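Local coordinates for Pyrsv_gp04 (Pyrobaculum spherical virus, PDB 2VXZ), which is of unknown function but probably binds DNA as a viral transcriptional regulator of the helix-turn-helix kind, at residues L17-L20 against C24-T27. Residues are numbered along the deposited sequence; the frame is centred on the assembly and turned at random.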
ATOM      1  N   LEU A  17      13.238   6.035   8.785  1.00 21.95           N
ATOM      2  CA  LEU A  17      14.065   5.890   7.579  1.00 22.50           C
ATOM      3  C   LEU A  17      14.566   4.450   7.403  1.00 22.91           C
ATOM      4  O   LEU A  17      14.585   3.916   6.289  1.00 22.80           O
ATOM      5  CB  LEU A  17      15.228   6.879   7.608  1.00 22.23           C
ATOM      6  CG  LEU A  17      14.819   8.354   7.450  1.00 22.85           C
ATOM      7  CD1 LEU A  17      16.048   9.266   7.573  1.00 22.54           C
ATOM      8  CD2 LEU A  17      14.086   8.620   6.132  1.00 22.02           C
ATOM      9  N   ALA A  18      14.935   3.814   8.512  1.00 23.84           N
ATOM     10  CA  ALA A  18      15.367   2.409   8.472  1.00 24.08           C
ATOM     11  C   ALA A  18      14.240   1.486   8.020  1.00 24.76           C
ATOM     12  O   ALA A  18      14.446   0.598   7.189  1.00 24.91           O
ATOM     13  CB  ALA A  18      15.862   1.987   9.817  1.00 24.59           C
ATOM     14  N   LEU A  19      13.053   1.693   8.579  1.00 24.96           N
ATOM     15  CA  LEU A  19      11.873   0.907   8.225  1.00 25.39           C
ATOM     16  C   LEU A  19      11.569   1.033   6.727  1.00 25.71           C
ATOM     17  O   LEU A  19      11.214   0.056   6.080  1.00 26.04           O
ATOM     18  CB  LEU A  19      10.676   1.363   9.067  1.00 25.44           C
ATOM     19  CG  LEU A  19       9.416   0.521   9.199  1.00 26.46           C
ATOM     20  CD1 LEU A  19       9.742  -0.889   9.657  1.00 28.45           C
ATOM     21  CD2 LEU A  19       8.412   1.191  10.164  1.00 26.62           C
ATOM     22  N   LEU A  20      11.720   2.239   6.183  1.00 25.34           N
ATOM     23  CA  LEU A  20      11.488   2.478   4.755  1.00 25.48           C
ATOM     24  C   LEU A  20      12.576   1.980   3.799  1.00 25.95           C
ATOM     25  O   LEU A  20      12.347   1.938   2.589  1.00 24.84           O
ATOM     26  CB  LEU A  20      11.267   3.971   4.498  1.00 25.30           C
ATOM     27  CG  LEU A  20      10.033   4.564   5.170  1.00 24.23           C
ATOM     28  CD1 LEU A  20      10.032   6.063   4.985  1.00 24.95           C
ATOM     29  CD2 LEU A  20       8.744   3.923   4.637  1.00 24.08           C
ATOM     30  N   CYS A  24       8.345   1.247   0.486  1.00 25.67           N
ATOM     31  CA  CYS A  24       7.345   2.224   0.914  0.50 25.45           C
ATOM     32  C   CYS A  24       6.352   1.599   1.871  1.00 25.17           C
ATOM     33  O   CYS A  24       6.033   0.424   1.769  1.00 25.09           O
ATOM     34  CB  CYS A  24       6.571   2.783  -0.270  0.50 25.41           C
ATOM     35  SG  CYS A  24       7.565   2.992  -1.716  0.50 24.43           S
ATOM     36  N   LYS A  25       5.854   2.411   2.791  1.00 24.99           N
ATOM     37  CA  LYS A  25       4.902   1.947   3.776  1.00 24.93           C
ATOM     38  C   LYS A  25       3.883   3.018   4.034  1.00 24.56           C
ATOM     39  O   LYS A  25       4.181   4.206   3.908  1.00 24.35           O
ATOM     40  CB  LYS A  25       5.631   1.600   5.071  1.00 25.15           C
ATOM     41  CG  LYS A  25       6.676   0.520   4.862  1.00 26.23           C
ATOM     42  CD  LYS A  25       7.321   0.080   6.147  1.00 25.91           C
ATOM     43  CE  LYS A  25       8.001  -1.265   5.984  1.00 26.42           C
ATOM     44  NZ  LYS A  25       8.937  -1.309   4.828  1.00 26.34           N
ATOM     45  N   THR A  26       2.680   2.602   4.413  1.00 24.32           N
ATOM     46  CA  THR A  26       1.670   3.553   4.859  1.00 24.06           C
ATOM     47  C   THR A  26       2.027   4.067   6.251  1.00 23.83           C
ATOM     48  O   THR A  26       2.704   3.385   7.014  1.00 23.93           O
ATOM     49  CB  THR A  26       0.280   2.926   4.926  1.00 24.43           C
ATOM     50  OG1 THR A  26       0.235   1.942   5.977  1.00 24.08           O
ATOM     51  CG2 THR A  26      -0.071   2.284   3.586  1.00 24.18           C
ATOM     52  N   THR A  27       1.551   5.265   6.573  1.00 24.13           N
ATOM     53  CA  THR A  27       1.672   5.802   7.917  1.00 23.40           C
ATOM     54  C   THR A  27       1.088   4.831   8.950  1.00 22.87           C
ATOM     55  O   THR A  27       1.656   4.666  10.032  1.00 22.66           O
ATOM     56  CB  THR A  27       1.003   7.196   8.020  1.00 24.10           C
ATOM     57  OG1 THR A  27       1.592   8.063   7.042  1.00 25.31           O
ATOM     58  CG2 THR A  27       1.190   7.793   9.409  1.00 24.87           C
TER
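Leu20 of helix 7-20 and Cys24, just before the short strand 25-26, bring their CA atoms to 5.7 Å across a three-residue connection. The side chain of Lys25 then doubles back across this connection to the helix that the chain has left. Its aliphatic part and Leu20 slide past each other in opposite directions, the CD2 methyl of Leu20 lying 3.7 Å from Lys25 N and 3.9 Å from Lys25 CB. Leu19 meets the same chain further out and nearly at right angles, its CG 3.7 Å from Lys25 CD; chi1 of -164° sets this CG beside the leucine's own carbonyl carbon, so that Lys25 CD and CE lie against it on the way to the carbonyl oxygen. The order of helix 7-20, strand 25-26, helices 27-34 and 38-50 and the hairpin of strands 55-59 and 62-66 is consistent with a winged helix-turn-helix, with strand 25-26 at the edge of the three-stranded antiparallel sheet; here Lys25 pairs with Val65 through the backbone, and the disulfide of Cys24 to Cys66 ties the connection to the same hairpin. A bend at the end of the lysine (chi4 52°) delivers NZ to Leu19 O at 2.9 Å, tilted 34° from the carbonyl plane. NZ also forms a hydrogen bond to Gly23 O and a salt bridge with Asp22, whose carboxylate probably balances the charge in this buried place.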